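Local coordinates for protein-glutamine gamma-glutamyltransferase (Pagrus major, PDB 1G0D) that probably cross-links proteins in a calcium-dependent way, joining peptide-bound glutamines to lysines or to other primary amines, at residues W175-F189 against W273-L286. Numbering follows the deposited sequence.
Sequences WNYGQFEDYVMDICF and WVFAAVACTVLRCL
Trp175 lays its indole over the methyl of Ala277, a CH-pi contact in which Ala277 CB stands 3.4 Å from the centroid of the five-membered ring, over the face of the indole and toward its rim. A methyl suits this place because the indole comes down almost onto the helix. With CG anti to the backbone N (chi1 -163°), the indole reaches on along helix 273-286, where CH2 touches Val274 and CZ3 approaches the edge of Trp273, the two indole planes nearly perpendicular at 88°. Trp175 NE1 is hydrogen-bonded to Ser252, which helps to hold the ring's rotation; an alanine here would probably leave Ser252 without that donor and take away the packing on the methyl of Ala277 and at the NE1 edge of Trp273. Tyr177 uses both backbone and ring. Its carbonyl O accepts a hydrogen bond from Thr281 OG1, modelled at 2.3 Å, too short for the length to be trusted, while Cys280 SG lies over one face of the phenol, 4.0 Å from its centroid. Arg284 NH1 comes to 3.5 Å from Tyr177 CD2, with guanidinium and ring planes inclined at 61°. The extended arginine ends at the carbonyls of Asn157 and Thr290, and Gln179 NE2 shares the Asn157 carbonyl, its amide beside the aliphatic part of Arg284. Farther on, helix 184-189 runs almost perpendicular to helix 273-286. There Cys188, a small side chain pointing toward helix 273-286, sets SG 3.5 Å from Val282 CG1 and also meets Cys285 CB, while Leu286 CD2 sits over one face of Phe189. Helix 272-286 begins with the active-site Cys272, and Trp273 packs edge-to-face on Tyr515, a residue important for catalysis. Mostly apolar contacts, with the Thr281-to-Tyr177 carbonyl hydrogen bond among them, thus join this helix to strand 169-176 and helix 184-193, and through Trp175 and Trp273 the packing reaches the active-site cysteine's neighbourhood.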
loop_
_atom_site.group_PDB
_atom_site.type_symbol
_atom_site.label_atom_id
_atom_site.label_comp_id
_atom_site.label_asym_id
_atom_site.label_seq_id
_atom_site.Cartn_x
_atom_site.Cartn_y
_atom_site.Cartn_z
ATOM N N TRP A 175 6.422 7.295 -2.085
ATOM C CA TRP A 175 6.383 6.096 -2.918
ATOM C C TRP A 175 6.002 6.458 -4.345
ATOM O O TRP A 175 5.112 7.273 -4.572
ATOM C CB TRP A 175 5.385 5.100 -2.369
ATOM C CG TRP A 175 5.572 3.710 -2.901
ATOM C CD1 TRP A 175 4.949 3.158 -3.985
ATOM C CD2 TRP A 175 6.346 2.643 -2.294
ATOM N NE1 TRP A 175 5.273 1.819 -4.096
ATOM C CE2 TRP A 175 6.122 1.476 -3.076
ATOM C CE3 TRP A 175 7.196 2.564 -1.175
ATOM C CZ2 TRP A 175 6.724 0.231 -2.760
ATOM C CZ3 TRP A 175 7.784 1.328 -0.865
ATOM C CH2 TRP A 175 7.544 0.181 -1.665
ATOM N N ASN A 176 6.688 5.872 -5.310
ATOM C CA ASN A 176 6.357 6.153 -6.689
ATOM C C ASN A 176 5.435 5.024 -7.147
ATOM O O ASN A 176 5.890 3.920 -7.483
ATOM C CB ASN A 176 7.653 6.219 -7.513
ATOM C CG ASN A 176 7.417 6.274 -9.017
ATOM O OD1 ASN A 176 6.299 6.470 -9.479
ATOM N ND2 ASN A 176 8.481 6.082 -9.791
ATOM N N TYR A 177 4.129 5.274 -7.141
ATOM C CA TYR A 177 3.202 4.232 -7.565
ATOM C C TYR A 177 3.412 3.923 -9.030
ATOM O O TYR A 177 3.151 2.808 -9.475
ATOM C CB TYR A 177 1.763 4.652 -7.340
ATOM C CG TYR A 177 1.431 4.862 -5.899
ATOM C CD1 TYR A 177 1.642 3.868 -4.965
ATOM C CD2 TYR A 177 0.924 6.085 -5.463
ATOM C CE1 TYR A 177 1.354 4.086 -3.610
ATOM C CE2 TYR A 177 0.641 6.321 -4.147
ATOM C CZ TYR A 177 0.856 5.325 -3.216
ATOM O OH TYR A 177 0.560 5.595 -1.902
ATOM N N GLY A 178 3.867 4.921 -9.775
ATOM C CA GLY A 178 4.118 4.751 -11.201
ATOM C C GLY A 178 3.102 3.949 -11.998
ATOM O O GLY A 178 3.508 3.185 -12.853
ATOM N N GLN A 179 1.794 4.097 -11.754
ATOM C CA GLN A 179 0.814 3.322 -12.519
ATOM C C GLN A 179 0.736 3.656 -14.012
ATOM O O GLN A 179 0.233 2.850 -14.807
ATOM C CB GLN A 179 -0.585 3.443 -11.908
ATOM C CG GLN A 179 -1.088 4.842 -11.787
ATOM C CD GLN A 179 -0.765 5.443 -10.452
ATOM O OE1 GLN A 179 0.192 5.030 -9.761
ATOM N NE2 GLN A 179 -1.554 6.431 -10.067
ATOM N N PHE A 180 1.255 4.815 -14.411
ATOM C CA PHE A 180 1.216 5.195 -15.829
ATOM C C PHE A 180 2.562 5.098 -16.539
ATOM O O PHE A 180 2.710 5.604 -17.658
ATOM C CB PHE A 180 0.648 6.604 -15.987
ATOM C CG PHE A 180 -0.723 6.750 -15.400
ATOM C CD1 PHE A 180 -1.685 5.750 -15.589
ATOM C CD2 PHE A 180 -1.035 7.843 -14.619
ATOM C CE1 PHE A 180 -2.923 5.834 -15.007
ATOM C CE2 PHE A 180 -2.266 7.951 -14.033
ATOM C CZ PHE A 180 -3.218 6.941 -14.222
ATOM N N GLU A 181 3.531 4.452 -15.877
ATOM C CA GLU A 181 4.875 4.243 -16.426
ATOM C C GLU A 181 4.749 3.188 -17.491
ATOM O O GLU A 181 3.822 2.396 -17.471
ATOM C CB GLU A 181 5.846 3.789 -15.343
ATOM C CG GLU A 181 6.201 4.883 -14.330
ATOM C CD GLU A 181 7.058 6.024 -14.893
ATOM O OE1 GLU A 181 8.278 6.015 -14.633
ATOM O OE2 GLU A 181 6.527 6.935 -15.569
ATOM N N ASP A 182 5.677 3.145 -18.421
ATOM C CA ASP A 182 5.497 2.202 -19.504
ATOM C C ASP A 182 5.253 0.782 -19.146
ATOM O O ASP A 182 6.008 0.208 -18.370
ATOM C CB ASP A 182 6.670 2.230 -20.454
ATOM C CG ASP A 182 6.725 3.482 -21.236
ATOM O OD1 ASP A 182 7.549 3.565 -22.163
ATOM O OD2 ASP A 182 5.941 4.385 -20.910
ATOM N N TYR A 183 4.203 0.236 -19.752
ATOM C CA TYR A 183 3.799 -1.158 -19.624
ATOM C C TYR A 183 3.225 -1.646 -18.303
ATOM O O TYR A 183 2.805 -2.797 -18.178
ATOM C CB TYR A 183 4.961 -2.046 -20.051
ATOM C CG TYR A 183 5.598 -1.569 -21.329
ATOM C CD1 TYR A 183 6.946 -1.247 -21.377
ATOM C CD2 TYR A 183 4.836 -1.380 -22.478
ATOM C CE1 TYR A 183 7.520 -0.743 -22.529
ATOM C CE2 TYR A 183 5.396 -0.876 -23.636
ATOM C CZ TYR A 183 6.739 -0.558 -23.653
ATOM O OH TYR A 183 7.303 -0.039 -24.792
ATOM N N VAL A 184 3.166 -0.772 -17.315
ATOM C CA VAL A 184 2.618 -1.189 -16.039
ATOM C C VAL A 184 1.142 -1.608 -16.197
ATOM O O VAL A 184 0.623 -2.405 -15.400
ATOM C CB VAL A 184 2.754 -0.076 -15.028
ATOM C CG1 VAL A 184 1.829 -0.330 -13.864
ATOM C CG2 VAL A 184 4.225 0.027 -14.590
ATOM N N MET A 185 0.461 -1.080 -17.220
ATOM C CA MET A 185 -0.924 -1.449 -17.420
ATOM C C MET A 185 -0.967 -2.879 -17.950
ATOM O O MET A 185 -1.785 -3.696 -17.533
ATOM C CB MET A 185 -1.588 -0.513 -18.429
ATOM C CG MET A 185 -3.000 -0.937 -18.815
ATOM S SD MET A 185 -3.632 -0.169 -20.294
ATOM C CE MET A 185 -2.602 -0.995 -21.565
ATOM N N ASP A 186 -0.082 -3.185 -18.875
ATOM C CA ASP A 186 -0.051 -4.511 -19.452
ATOM C C ASP A 186 0.250 -5.593 -18.430
ATOM O O ASP A 186 -0.300 -6.708 -18.523
ATOM C CB ASP A 186 0.980 -4.537 -20.537
ATOM C CG ASP A 186 0.707 -3.529 -21.582
ATOM O OD1 ASP A 186 0.261 -3.976 -22.648
ATOM O OD2 ASP A 186 0.929 -2.313 -21.344
ATOM N N ILE A 187 1.134 -5.272 -17.481
ATOM C CA ILE A 187 1.500 -6.206 -16.417
ATOM C C ILE A 187 0.335 -6.362 -15.431
ATOM O O ILE A 187 0.158 -7.417 -14.819
ATOM C CB ILE A 187 2.707 -5.724 -15.595
ATOM C CG1 ILE A 187 3.963 -5.619 -16.462
ATOM C CG2 ILE A 187 2.974 -6.712 -14.511
ATOM C CD1 ILE A 187 5.039 -4.707 -15.912
ATOM N N CYS A 188 -0.450 -5.305 -15.248
ATOM C CA CYS A 188 -1.574 -5.390 -14.344
ATOM C C CYS A 188 -2.520 -6.466 -14.855
ATOM O O CYS A 188 -2.923 -7.299 -14.064
ATOM C CB CYS A 188 -2.271 -4.045 -14.224
ATOM S SG CYS A 188 -1.361 -2.886 -13.209
ATOM N N PHE A 189 -2.857 -6.470 -16.154
ATOM C CA PHE A 189 -3.734 -7.510 -16.747
ATOM C C PHE A 189 -3.055 -8.875 -16.750
ATOM O O PHE A 189 -3.723 -9.891 -16.832
ATOM C CB PHE A 189 -4.141 -7.172 -18.193
ATOM C CG PHE A 189 -5.222 -6.121 -18.291
ATOM C CD1 PHE A 189 -4.937 -4.857 -18.806
ATOM C CD2 PHE A 189 -6.487 -6.355 -17.764
ATOM C CE1 PHE A 189 -5.893 -3.837 -18.780
ATOM C CE2 PHE A 189 -7.451 -5.341 -17.735
ATOM C CZ PHE A 189 -7.155 -4.077 -18.239
ATOM N N TRP A 273 3.845 -2.949 4.114
ATOM C CA TRP A 273 3.646 -1.701 3.342
ATOM C C TRP A 273 4.080 -1.794 1.851
ATOM O O TRP A 273 3.604 -1.013 1.024
ATOM C CB TRP A 273 4.333 -0.495 4.018
ATOM C CG TRP A 273 5.767 -0.518 3.801
ATOM C CD1 TRP A 273 6.450 0.029 2.755
ATOM C CD2 TRP A 273 6.720 -1.261 4.561
ATOM N NE1 TRP A 273 7.766 -0.338 2.808
ATOM C CE2 TRP A 273 7.962 -1.135 3.911
ATOM C CE3 TRP A 273 6.645 -2.029 5.730
ATOM C CZ2 TRP A 273 9.123 -1.750 4.393
ATOM C CZ3 TRP A 273 7.784 -2.633 6.203
ATOM C CH2 TRP A 273 9.008 -2.493 5.537
ATOM N N VAL A 274 4.977 -2.720 1.498
ATOM C CA VAL A 274 5.380 -2.898 0.093
ATOM C C VAL A 274 4.285 -3.636 -0.727
ATOM O O VAL A 274 4.166 -3.433 -1.945
ATOM C CB VAL A 274 6.670 -3.729 -0.022
ATOM C CG1 VAL A 274 7.034 -3.883 -1.456
ATOM C CG2 VAL A 274 7.773 -3.058 0.659
ATOM N N PHE A 275 3.500 -4.488 -0.051
ATOM C CA PHE A 275 2.391 -5.252 -0.650
ATOM C C PHE A 275 1.268 -4.257 -0.904
ATOM O O PHE A 275 0.615 -4.299 -1.927
ATOM C CB PHE A 275 1.779 -6.276 0.325
ATOM C CG PHE A 275 2.680 -7.392 0.717
ATOM C CD1 PHE A 275 3.766 -7.750 -0.072
ATOM C CD2 PHE A 275 2.499 -8.015 1.961
ATOM C CE1 PHE A 275 4.676 -8.692 0.374
ATOM C CE2 PHE A 275 3.402 -8.969 2.436
ATOM C CZ PHE A 275 4.495 -9.307 1.644
ATOM N N ALA A 276 1.006 -3.399 0.079
ATOM C CA ALA A 276 -0.056 -2.415 -0.036
ATOM C C ALA A 276 0.245 -1.428 -1.173
ATOM O O ALA A 276 -0.619 -1.206 -2.032
ATOM C CB ALA A 276 -0.224 -1.696 1.272
ATOM N N ALA A 277 1.454 -0.855 -1.193
ATOM C CA ALA A 277 1.864 0.073 -2.246
ATOM C C ALA A 277 1.750 -0.583 -3.598
ATOM O O ALA A 277 1.226 0.023 -4.495
ATOM C CB ALA A 277 3.241 0.480 -2.056
ATOM N N VAL A 278 2.236 -1.813 -3.768
ATOM C CA VAL A 278 2.122 -2.495 -5.071
ATOM C C VAL A 278 0.635 -2.749 -5.392
ATOM O O VAL A 278 0.229 -2.728 -6.546
ATOM C CB VAL A 278 2.907 -3.840 -5.058
ATOM C CG1 VAL A 278 2.611 -4.674 -6.273
ATOM C CG2 VAL A 278 4.359 -3.572 -4.990
ATOM N N ALA A 279 -0.198 -2.984 -4.382
ATOM C CA ALA A 279 -1.643 -3.211 -4.620
ATOM C C ALA A 279 -2.222 -1.906 -5.109
ATOM O O ALA A 279 -3.031 -1.891 -6.031
ATOM C CB ALA A 279 -2.396 -3.645 -3.311
ATOM N N CYS A 280 -1.809 -0.813 -4.472
ATOM C CA CYS A 280 -2.274 0.498 -4.854
ATOM C C CYS A 280 -1.940 0.822 -6.286
ATOM O O CYS A 280 -2.787 1.319 -6.987
ATOM C CB CYS A 280 -1.648 1.559 -3.985
ATOM S SG CYS A 280 -2.396 3.168 -4.144
ATOM N N THR A 281 -0.716 0.550 -6.723
ATOM C CA THR A 281 -0.284 0.854 -8.100
ATOM C C THR A 281 -1.139 0.167 -9.142
ATOM O O THR A 281 -1.490 0.744 -10.162
ATOM C CB THR A 281 1.158 0.392 -8.360
ATOM O OG1 THR A 281 2.078 1.411 -7.959
ATOM C CG2 THR A 281 1.379 0.156 -9.808
ATOM N N VAL A 282 -1.461 -1.089 -8.886
ATOM C CA VAL A 282 -2.237 -1.866 -9.823
ATOM C C VAL A 282 -3.725 -1.513 -9.843
ATOM O O VAL A 282 -4.323 -1.429 -10.899
ATOM C CB VAL A 282 -2.047 -3.415 -9.533
ATOM C CG1 VAL A 282 -2.973 -4.245 -10.448
ATOM C CG2 VAL A 282 -0.560 -3.816 -9.757
ATOM N N LEU A 283 -4.335 -1.317 -8.689
ATOM C CA LEU A 283 -5.752 -0.999 -8.668
ATOM C C LEU A 283 -5.932 0.444 -9.230
ATOM O O LEU A 283 -6.801 0.709 -10.073
ATOM C CB LEU A 283 -6.280 -1.189 -7.236
ATOM C CG LEU A 283 -6.176 -2.651 -6.745
ATOM C CD1 LEU A 283 -6.254 -2.686 -5.248
ATOM C CD2 LEU A 283 -7.278 -3.517 -7.340
ATOM N N ARG A 284 -5.083 1.373 -8.805
ATOM C CA ARG A 284 -5.163 2.720 -9.358
ATOM C C ARG A 284 -5.052 2.577 -10.886
ATOM O O ARG A 284 -5.886 3.071 -11.610
ATOM C CB ARG A 284 -4.047 3.589 -8.796
ATOM C CG ARG A 284 -4.503 4.330 -7.585
ATOM C CD ARG A 284 -3.543 5.406 -7.145
ATOM N NE ARG A 284 -3.841 5.788 -5.756
ATOM C CZ ARG A 284 -3.243 6.785 -5.115
ATOM N NH1 ARG A 284 -2.316 7.496 -5.739
ATOM N NH2 ARG A 284 -3.571 7.095 -3.862
ATOM N N CYS A 285 -4.054 1.850 -11.381
ATOM C CA CYS A 285 -3.910 1.645 -12.831
ATOM C C CYS A 285 -5.166 1.082 -13.496
ATOM O O CYS A 285 -5.558 1.554 -14.539
ATOM C CB CYS A 285 -2.747 0.705 -13.146
ATOM S SG CYS A 285 -2.226 0.718 -14.893
ATOM N N LEU A 286 -5.802 0.072 -12.918
ATOM C CA LEU A 286 -6.989 -0.493 -13.544
ATOM C C LEU A 286 -8.173 0.443 -13.407
ATOM O O LEU A 286 -9.203 0.244 -14.048
ATOM C CB LEU A 286 -7.325 -1.862 -12.943
ATOM C CG LEU A 286 -6.240 -2.916 -13.185
ATOM C CD1 LEU A 286 -6.735 -4.303 -12.789
ATOM C CD2 LEU A 286 -5.838 -2.937 -14.636
#